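Local coordinates for extracellular solute-binding protein, family 1 (Bifidobacterium longum subsp. infantis ATCC 15697, PDB 3OMB) that probably captures a solute, likely a carbohydrate, outside the cell for delivery to an ABC importer, and binds a magnesium ion, at residues Val380-Ala390 with Tyr399-Leu409; Phe309-Phe317 with His437-Asn445. All blocks are in the same frame, centred on the assembly; numbering follows the deposited sequence.

In the fold
Solute-binding proteins of this family are built from two lobes, and the two contacts illustrate how packing can be local or can tie together distant parts of the chain. Interaction 1 joins the end of helix 376-384 and the loop that follows it to the neighbouring strand 398-401 and helix 403-411, whereas interaction 2 brings together segments 120 residues apart, and the chain forms interaction 1 on its way between them. Their centres lie 20 Å apart, with nearest atoms about 6 Å from each other. Strand 431-433, paired with strand 398-401, leads almost directly into helix 436-452, so the sheet of interaction 1 runs on into the helix of interaction 2. Both lie away from the magnesium site of Asp199, Asn201, Asn203, Gln205, Asp207 and Glu208.

Interaction 1 (Val380-Ala390 with Tyr399-Leu409); sequences VQQFLGSFGKA and YTVDNDKLSQL
Val380 presses both its methyls against the Tyr399 ring, with CG1 over the centre of one face, 4.0 Å from the ring centroid, in a CH-pi contact. The pair belongs to the packing of helix 376-384 on a beta-hairpin, strands 391-395 and 398-401, which is followed directly by helix 403-411. Deeper in, Leu384 straddles two partners, its CD1 meeting Val401 CG2 at 3.7 Å and its CD2 meeting Leu406 CD2. Leu406 turns its CG anti to the backbone N (chi1 -151°), and CD1 thereby packs at 3.5 Å on Ala390 CB. Beside this core, the nearly straight bond from Asp402 N to Ala390 O (2.8 Å) closes the open end of the hairpin, and Asp402, the N-cap of the following helix, accepts from Lys405 N with OD2, met from above the carboxylate plane.

The outer side is looser. Phe387, partly exposed, meets the Tyr399 ring only rim to rim, the planes 13° apart. Lys389 and Lys405 cross at about a right angle, aliphatic CD of Lys389 to NZ of Lys405 at 3.7 Å, while their two NZ atoms stand 4.2 Å apart. Cohesion therefore comes from the apolar interior and one backbone bond; the two like-charged ammonium groups probably repel each other.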
loop_
_atom_site.group_PDB
_atom_site.type_symbol
_atom_site.label_atom_id
_atom_site.label_comp_id
_atom_site.label_asym_id
_atom_site.label_seq_id
_atom_site.Cartn_x
_atom_site.Cartn_y
_atom_site.Cartn_z
ATOM N N VAL A 380 5.056 -15.482 11.472
ATOM C CA VAL A 380 5.542 -16.135 10.265
ATOM C C VAL A 380 4.509 -17.095 9.649
ATOM O O VAL A 380 4.333 -17.130 8.421
ATOM C CB VAL A 380 6.875 -16.876 10.530
ATOM C CG1 VAL A 380 7.260 -17.702 9.338
ATOM C CG2 VAL A 380 7.995 -15.855 10.864
ATOM N N GLN A 381 3.822 -17.859 10.500
ATOM C CA GLN A 381 2.801 -18.793 10.029
ATOM C C GLN A 381 1.548 -18.101 9.486
ATOM O O GLN A 381 0.984 -18.546 8.474
ATOM C CB GLN A 381 2.446 -19.815 11.114
ATOM C CG GLN A 381 3.545 -20.830 11.319
ATOM C CD GLN A 381 3.157 -21.933 12.277
ATOM O OE1 GLN A 381 2.853 -23.048 11.860
ATOM N NE2 GLN A 381 3.177 -21.628 13.574
ATOM N N GLN A 382 1.125 -17.016 10.131
ATOM C CA GLN A 382 0.085 -16.191 9.561
ATOM C C GLN A 382 0.503 -15.729 8.162
ATOM O O GLN A 382 -0.290 -15.740 7.218
ATOM C CB GLN A 382 -0.134 -14.950 10.412
ATOM C CG GLN A 382 -0.961 -15.116 11.665
ATOM C CD GLN A 382 -1.172 -13.778 12.312
ATOM O OE1 GLN A 382 -2.008 -12.974 11.863
ATOM N NE2 GLN A 382 -0.408 -13.506 13.354
ATOM N N PHE A 383 1.751 -15.313 8.032
ATOM C CA PHE A 383 2.205 -14.741 6.771
ATOM C C PHE A 383 2.287 -15.782 5.649
ATOM O O PHE A 383 1.758 -15.578 4.552
ATOM C CB PHE A 383 3.559 -14.075 6.968
ATOM C CG PHE A 383 3.989 -13.216 5.813
ATOM C CD1 PHE A 383 3.098 -12.318 5.231
ATOM C CD2 PHE A 383 5.290 -13.287 5.333
ATOM C CE1 PHE A 383 3.492 -11.488 4.154
ATOM C CE2 PHE A 383 5.695 -12.477 4.265
ATOM C CZ PHE A 383 4.787 -11.578 3.670
ATOM N N LEU A 384 2.926 -16.909 5.941
ATOM C CA LEU A 384 3.298 -17.861 4.902
ATOM C C LEU A 384 2.708 -19.267 5.074
ATOM O O LEU A 384 3.070 -20.199 4.328
ATOM C CB LEU A 384 4.831 -17.894 4.749
ATOM C CG LEU A 384 5.457 -16.657 4.067
ATOM C CD1 LEU A 384 6.942 -16.522 4.379
ATOM C CD2 LEU A 384 5.224 -16.676 2.534
ATOM N N GLY A 385 1.782 -19.414 6.021
ATOM C CA GLY A 385 1.129 -20.692 6.282
ATOM C C GLY A 385 1.795 -21.555 7.348
ATOM O O GLY A 385 2.906 -21.260 7.816
ATOM N N SER A 386 1.112 -22.625 7.730
ATOM C CA SER A 386 1.625 -23.547 8.737
ATOM C C SER A 386 2.980 -24.170 8.374
ATOM O O SER A 386 3.222 -24.475 7.207
ATOM C CB SER A 386 0.618 -24.676 8.944
ATOM O OG SER A 386 -0.627 -24.165 9.383
ATOM N N PHE A 387 3.832 -24.393 9.379
ATOM C CA PHE A 387 5.083 -25.133 9.197
ATOM C C PHE A 387 4.792 -26.537 8.679
ATOM O O PHE A 387 3.851 -27.171 9.130
ATOM C CB PHE A 387 5.874 -25.245 10.503
ATOM C CG PHE A 387 6.306 -23.931 11.062
ATOM C CD1 PHE A 387 6.720 -22.908 10.225
ATOM C CD2 PHE A 387 6.301 -23.715 12.430
ATOM C CE1 PHE A 387 7.116 -21.683 10.740
ATOM C CE2 PHE A 387 6.695 -22.502 12.950
ATOM C CZ PHE A 387 7.102 -21.480 12.102
ATOM N N GLY A 388 5.594 -26.993 7.722
ATOM C CA GLY A 388 5.393 -28.291 7.096
ATOM C C GLY A 388 4.488 -28.265 5.875
ATOM O O GLY A 388 4.474 -29.216 5.104
ATOM N N LYS A 389 3.722 -27.189 5.708
ATOM C CA LYS A 389 2.785 -27.059 4.579
ATOM C C LYS A 389 3.535 -26.475 3.381
ATOM O O LYS A 389 4.078 -27.233 2.586
ATOM C CB LYS A 389 1.574 -26.213 4.987
ATOM C CG LYS A 389 0.462 -26.085 3.982
ATOM C CD LYS A 389 -0.211 -27.422 3.729
ATOM C CE LYS A 389 -1.640 -27.215 3.311
ATOM N NZ LYS A 389 -2.381 -28.506 3.355
ATOM N N ALA A 390 3.617 -25.149 3.268
ATOM C CA ALA A 390 4.400 -24.539 2.198
ATOM C C ALA A 390 5.666 -23.860 2.688
ATOM O O ALA A 390 6.413 -23.306 1.888
ATOM C CB ALA A 390 3.563 -23.564 1.396
ATOM N N TYR A 399 13.646 -19.796 7.800
ATOM C CA TYR A 399 12.528 -20.443 7.150
ATOM C C TYR A 399 12.772 -20.522 5.648
ATOM O O TYR A 399 13.380 -19.624 5.058
ATOM C CB TYR A 399 11.223 -19.685 7.452
ATOM C CG TYR A 399 11.071 -19.316 8.918
ATOM C CD1 TYR A 399 10.390 -20.157 9.810
ATOM C CD2 TYR A 399 11.632 -18.134 9.419
ATOM C CE1 TYR A 399 10.270 -19.811 11.162
ATOM C CE2 TYR A 399 11.518 -17.792 10.747
ATOM C CZ TYR A 399 10.834 -18.621 11.617
ATOM O OH TYR A 399 10.733 -18.251 12.943
ATOM N N THR A 400 12.295 -21.598 5.041
ATOM C CA THR A 400 12.361 -21.744 3.587
ATOM C C THR A 400 10.960 -21.975 3.063
ATOM O O THR A 400 10.247 -22.849 3.555
ATOM C CB THR A 400 13.300 -22.901 3.147
ATOM O OG1 THR A 400 14.631 -22.629 3.602
ATOM C CG2 THR A 400 13.319 -23.058 1.606
ATOM N N VAL A 401 10.573 -21.165 2.082
ATOM C CA VAL A 401 9.292 -21.316 1.406
ATOM C C VAL A 401 9.448 -22.246 0.205
ATOM O O VAL A 401 10.411 -22.147 -0.550
ATOM C CB VAL A 401 8.732 -19.956 0.943
ATOM C CG1 VAL A 401 7.399 -20.125 0.218
ATOM C CG2 VAL A 401 8.567 -19.015 2.123
ATOM N N ASP A 402 8.493 -23.158 0.056
ATOM C CA ASP A 402 8.390 -23.998 -1.131
ATOM C C ASP A 402 7.398 -23.368 -2.102
ATOM O O ASP A 402 6.187 -23.460 -1.925
ATOM C CB ASP A 402 7.933 -25.398 -0.740
ATOM C CG ASP A 402 7.705 -26.300 -1.942
ATOM O OD1 ASP A 402 7.675 -27.531 -1.724
ATOM O OD2 ASP A 402 7.559 -25.795 -3.090
ATOM N N ASN A 403 7.937 -22.755 -3.141
ATOM C CA ASN A 403 7.180 -21.898 -4.038
ATOM C C ASN A 403 6.162 -22.531 -4.950
ATOM O O ASN A 403 5.094 -21.943 -5.187
ATOM C CB ASN A 403 8.140 -21.087 -4.865
ATOM C CG ASN A 403 8.418 -19.803 -4.231
ATOM O OD1 ASN A 403 7.514 -18.973 -4.111
ATOM N ND2 ASN A 403 9.654 -19.618 -3.755
ATOM N N ASP A 404 6.519 -23.704 -5.476
ATOM C CA ASP A 404 5.615 -24.541 -6.242
ATOM C C ASP A 404 4.351 -24.719 -5.429
ATOM O O ASP A 404 3.241 -24.510 -5.927
ATOM C CB ASP A 404 6.231 -25.927 -6.454
ATOM C CG ASP A 404 7.461 -25.912 -7.347
ATOM O OD1 ASP A 404 7.904 -24.818 -7.799
ATOM O OD2 ASP A 404 7.987 -27.023 -7.583
ATOM N N LYS A 405 4.553 -25.083 -4.164
ATOM C CA LYS A 405 3.478 -25.425 -3.267
ATOM C C LYS A 405 2.616 -24.216 -2.957
ATOM O O LYS A 405 1.390 -24.290 -2.989
ATOM C CB LYS A 405 4.045 -26.025 -1.984
ATOM C CG LYS A 405 3.454 -27.373 -1.624
ATOM C CD LYS A 405 2.059 -27.268 -1.029
ATOM C CE LYS A 405 1.489 -28.641 -0.751
ATOM N NZ LYS A 405 0.443 -28.575 0.293
ATOM N N LEU A 406 3.256 -23.095 -2.658
ATOM C CA LEU A 406 2.511 -21.880 -2.349
ATOM C C LEU A 406 1.669 -21.392 -3.541
ATOM O O LEU A 406 0.529 -20.941 -3.362
ATOM C CB LEU A 406 3.459 -20.793 -1.834
ATOM C CG LEU A 406 2.873 -19.766 -0.872
ATOM C CD1 LEU A 406 2.329 -20.410 0.397
ATOM C CD2 LEU A 406 3.891 -18.688 -0.522
ATOM N N SER A 407 2.222 -21.491 -4.749
ATOM C CA SER A 407 1.498 -21.117 -5.975
ATOM C C SER A 407 0.314 -22.056 -6.241
ATOM O O SER A 407 -0.768 -21.614 -6.628
ATOM C CB SER A 407 2.431 -21.129 -7.186
ATOM O OG SER A 407 3.285 -20.000 -7.224
ATOM N N GLN A 408 0.529 -23.349 -6.025
ATOM C CA GLN A 408 -0.522 -24.329 -6.194
ATOM C C GLN A 408 -1.672 -24.051 -5.220
ATOM O O GLN A 408 -2.841 -24.022 -5.622
ATOM C CB GLN A 408 0.005 -25.737 -5.962
ATOM C CG GLN A 408 -0.939 -26.791 -6.549
ATOM C CD GLN A 408 -1.300 -27.896 -5.569
ATOM O OE1 GLN A 408 -1.690 -27.636 -4.418
ATOM N NE2 GLN A 408 -1.198 -29.144 -6.033
ATOM N N LEU A 409 -1.332 -23.852 -3.943
ATOM C CA LEU A 409 -2.334 -23.558 -2.920
ATOM C C LEU A 409 -3.136 -22.299 -3.247
ATOM O O LEU A 409 -4.356 -22.324 -3.173
ATOM C CB LEU A 409 -1.687 -23.467 -1.530
ATOM C CG LEU A 409 -1.213 -24.807 -0.942
ATOM C CD1 LEU A 409 -0.341 -24.597 0.308
ATOM C CD2 LEU A 409 -2.370 -25.784 -0.644
#

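Interaction 2 (Phe309-Phe317 with His437-Asn445); sequences FGWSPSDNF and HADELIEVN
Trp311 is sandwiched by helix 436-452, with His437 over one face of its indole and Leu441 over the other. This is a worked example of a capped helix start docking on a second helix: strand 305-310, in the mixed sheet 209-211/305-310/166-170/324-326 of what is probably a type 2 periplasmic-binding fold, turns into helix 313-317, whose axis makes 111° with that of residues 437-445. The imidazole makes an offset stack on the five-membered ring, the planes 5° apart and the centroids separated by 4.3 Å. Leu441 CD1 sits over the six-membered ring as a CH-pi contact, 3.8 Å from its centroid. The indole reaches between them because CG stands anti to the backbone N (chi1 -178°), and at its edge NE1 gives a weak bond to His437 O. Replacing Trp311 by an alanine would probably open a gap between His437 and Leu441 and leave the imidazole, without its stacking partner, freer to turn.

Next to this sandwich, Glu440 extends its carboxylate to two serines. Ser312 OG donates to OE1 at 2.9 Å, approaching from above the carboxylate plane, and Ser314 OG makes a weak bond to OE2. Val444 completes the surface, its CG1 packing on Pro313 CD at 3.7 Å.

A second shell positions these groups. Ser312 is the N-cap of helix 313-317: its OG also accepts from Asp315 N (2.9 Å), so one hydroxyl joins the helix start to Glu440, whose negative charge would probably be eased by the nearby helix N-terminus. Further back, Asn316 OD1 takes weak bonds from Ser312 N and from Trp311 N, the latter at 2.9 Å.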
loop_
_atom_site.group_PDB
_atom_site.type_symbol
_atom_site.label_atom_id
_atom_site.label_comp_id
_atom_site.label_asym_id
_atom_site.label_seq_id
_atom_site.Cartn_x
_atom_site.Cartn_y
_atom_site.Cartn_z
ATOM N N PHE A 309 4.182 1.736 -14.640
ATOM C CA PHE A 309 4.447 1.715 -13.196
ATOM C C PHE A 309 3.888 0.423 -12.652
ATOM O O PHE A 309 2.795 -0.002 -13.043
ATOM C CB PHE A 309 3.825 2.932 -12.484
ATOM C CG PHE A 309 4.328 4.244 -13.014
ATOM C CD1 PHE A 309 5.625 4.669 -12.733
ATOM C CD2 PHE A 309 3.520 5.037 -13.820
ATOM C CE1 PHE A 309 6.099 5.895 -13.224
ATOM C CE2 PHE A 309 3.978 6.249 -14.309
ATOM C CZ PHE A 309 5.275 6.675 -14.025
ATOM N N GLY A 310 4.638 -0.222 -11.770
ATOM C CA GLY A 310 4.185 -1.494 -11.231
ATOM C C GLY A 310 5.053 -2.037 -10.126
ATOM O O GLY A 310 5.940 -1.343 -9.630
ATOM N N TRP A 311 4.776 -3.278 -9.729
ATOM C CA TRP A 311 5.512 -3.913 -8.628
ATOM C C TRP A 311 6.899 -4.379 -9.068
ATOM O O TRP A 311 7.915 -3.990 -8.471
ATOM C CB TRP A 311 4.697 -5.079 -8.060
ATOM C CG TRP A 311 5.306 -5.794 -6.879
ATOM C CD1 TRP A 311 6.069 -6.917 -6.915
ATOM C CD2 TRP A 311 5.171 -5.447 -5.487
ATOM N NE1 TRP A 311 6.421 -7.305 -5.633
ATOM C CE2 TRP A 311 5.881 -6.421 -4.741
ATOM C CE3 TRP A 311 4.509 -4.427 -4.805
ATOM C CZ2 TRP A 311 5.952 -6.401 -3.342
ATOM C CZ3 TRP A 311 4.566 -4.411 -3.404
ATOM C CH2 TRP A 311 5.303 -5.388 -2.689
ATOM N N SER A 312 6.937 -5.197 -10.120
ATOM C CA SER A 312 8.153 -5.894 -10.546
ATOM C C SER A 312 7.992 -6.474 -11.955
ATOM O O SER A 312 6.875 -6.751 -12.391
ATOM C CB SER A 312 8.484 -7.034 -9.574
ATOM O OG SER A 312 7.621 -8.143 -9.784
ATOM N N PRO A 313 9.111 -6.670 -12.668
ATOM C CA PRO A 313 9.042 -7.311 -13.979
ATOM C C PRO A 313 8.235 -8.604 -13.929
ATOM O O PRO A 313 7.418 -8.845 -14.794
ATOM C CB PRO A 313 10.507 -7.611 -14.284
ATOM C CG PRO A 313 11.220 -6.421 -13.656
ATOM C CD PRO A 313 10.494 -6.288 -12.317
ATOM N N SER A 314 8.462 -9.433 -12.920
ATOM C CA SER A 314 7.746 -10.681 -12.842
ATOM C C SER A 314 6.254 -10.482 -12.564
ATOM O O SER A 314 5.425 -11.135 -13.175
ATOM C CB SER A 314 8.351 -11.561 -11.770
ATOM O OG SER A 314 7.448 -12.598 -11.474
ATOM N N ASP A 315 5.911 -9.596 -11.641
ATOM C CA ASP A 315 4.503 -9.396 -11.301
ATOM C C ASP A 315 3.719 -8.796 -12.468
ATOM O O ASP A 315 2.577 -9.171 -12.717
ATOM C CB ASP A 315 4.367 -8.487 -10.078
ATOM C CG ASP A 315 2.962 -8.532 -9.468
ATOM O OD1 ASP A 315 2.493 -9.642 -9.123
ATOM O OD2 ASP A 315 2.326 -7.458 -9.333
ATOM N N ASN A 316 4.341 -7.858 -13.176
ATOM C CA ASN A 316 3.651 -7.164 -14.228
ATOM C C ASN A 316 3.771 -7.784 -15.611
ATOM O O ASN A 316 2.905 -7.566 -16.434
ATOM C CB ASN A 316 4.084 -5.714 -14.257
ATOM C CG ASN A 316 3.565 -4.977 -13.093
ATOM O OD1 ASN A 316 4.229 -4.872 -12.063
ATOM N ND2 ASN A 316 2.334 -4.539 -13.196
ATOM N N PHE A 317 4.829 -8.557 -15.854
ATOM C CA PHE A 317 5.059 -9.097 -17.204
ATOM C C PHE A 317 5.139 -10.624 -17.289
ATOM O O PHE A 317 5.272 -11.168 -18.383
ATOM C CB PHE A 317 6.279 -8.415 -17.855
ATOM C CG PHE A 317 6.084 -6.951 -18.060
ATOM C CD1 PHE A 317 5.385 -6.482 -19.161
ATOM C CD2 PHE A 317 6.546 -6.035 -17.112
ATOM C CE1 PHE A 317 5.154 -5.115 -19.336
ATOM C CE2 PHE A 317 6.325 -4.677 -17.274
ATOM C CZ PHE A 317 5.628 -4.217 -18.402
ATOM N N HIS A 437 7.805 -12.838 -3.894
ATOM C CA HIS A 437 7.183 -11.523 -3.845
ATOM C C HIS A 437 8.132 -10.521 -3.119
ATOM O O HIS A 437 8.254 -9.366 -3.519
ATOM C CB HIS A 437 5.805 -11.658 -3.168
ATOM C CG HIS A 437 4.888 -10.481 -3.364
ATOM N ND1 HIS A 437 4.477 -10.047 -4.610
ATOM C CD2 HIS A 437 4.254 -9.685 -2.465
ATOM C CE1 HIS A 437 3.656 -9.018 -4.469
ATOM N NE2 HIS A 437 3.503 -8.776 -3.178
ATOM N N ALA A 438 8.842 -10.999 -2.096
ATOM C CA ALA A 438 9.816 -10.189 -1.360
ATOM C C ALA A 438 11.128 -10.061 -2.130
ATOM O O ALA A 438 11.646 -8.956 -2.282
ATOM C CB ALA A 438 10.075 -10.792 0.019
ATOM N N ASP A 439 11.665 -11.188 -2.608
ATOM C CA ASP A 439 12.885 -11.183 -3.425
ATOM C C ASP A 439 12.843 -10.231 -4.635
ATOM O O ASP A 439 13.813 -9.523 -4.888
ATOM C CB ASP A 439 13.252 -12.594 -3.872
ATOM C CG ASP A 439 13.638 -13.499 -2.704
ATOM O OD1 ASP A 439 13.744 -13.026 -1.535
ATOM O OD2 ASP A 439 13.827 -14.709 -2.964
ATOM N N GLU A 440 11.733 -10.212 -5.374
ATOM C CA GLU A 440 11.594 -9.309 -6.518
ATOM C C GLU A 440 11.529 -7.858 -6.048
ATOM O O GLU A 440 12.005 -6.949 -6.737
ATOM C CB GLU A 440 10.312 -9.578 -7.288
ATOM C CG GLU A 440 10.180 -10.935 -7.915
ATOM C CD GLU A 440 8.711 -11.286 -8.108
ATOM O OE1 GLU A 440 7.861 -10.367 -7.995
ATOM O OE2 GLU A 440 8.408 -12.474 -8.366
ATOM N N LEU A 441 10.914 -7.648 -4.888
ATOM C CA LEU A 441 10.804 -6.305 -4.320
ATOM C C LEU A 441 12.189 -5.766 -3.962
ATOM O O LEU A 441 12.544 -4.648 -4.330
ATOM C CB LEU A 441 9.864 -6.289 -3.099
ATOM C CG LEU A 441 9.520 -4.896 -2.570
ATOM C CD1 LEU A 441 8.812 -4.100 -3.654
ATOM C CD2 LEU A 441 8.675 -5.003 -1.313
ATOM N N ILE A 442 12.958 -6.578 -3.248
ATOM C CA ILE A 442 14.333 -6.247 -2.869
ATOM C C ILE A 442 15.157 -5.828 -4.097
ATOM O O ILE A 442 15.808 -4.787 -4.079
ATOM C CB ILE A 442 15.022 -7.420 -2.082
ATOM C CG1 ILE A 442 14.436 -7.557 -0.661
ATOM C CG2 ILE A 442 16.562 -7.265 -2.047
ATOM C CD1 ILE A 442 14.981 -6.529 0.375
ATOM N N GLU A 443 15.115 -6.622 -5.162
ATOM C CA GLU A 443 15.884 -6.299 -6.355
ATOM C C GLU A 443 15.498 -4.954 -7.032
ATOM O O GLU A 443 16.387 -4.139 -7.363
ATOM C CB GLU A 443 15.826 -7.461 -7.338
ATOM C CG GLU A 443 16.899 -7.395 -8.419
ATOM C CD GLU A 443 18.208 -8.122 -8.041
ATOM O OE1 GLU A 443 18.628 -8.114 -6.838
ATOM O OE2 GLU A 443 18.821 -8.708 -8.974
ATOM N N VAL A 444 14.195 -4.716 -7.247
ATOM C CA VAL A 444 13.756 -3.432 -7.827
ATOM C C VAL A 444 13.999 -2.245 -6.883
ATOM O O VAL A 444 14.272 -1.122 -7.338
ATOM C CB VAL A 444 12.264 -3.429 -8.342
ATOM C CG1 VAL A 444 12.067 -4.472 -9.465
ATOM C CG2 VAL A 444 11.297 -3.661 -7.222
ATOM N N ASN A 445 13.940 -2.482 -5.571
ATOM C CA ASN A 445 14.127 -1.362 -4.649
ATOM C C ASN A 445 15.548 -0.827 -4.607
ATOM O O ASN A 445 15.757 0.352 -4.310
ATOM C CB ASN A 445 13.542 -1.630 -3.265
ATOM C CG ASN A 445 12.043 -1.379 -3.227
ATOM O OD1 ASN A 445 11.510 -0.580 -4.010
ATOM N ND2 ASN A 445 11.356 -2.049 -2.323
#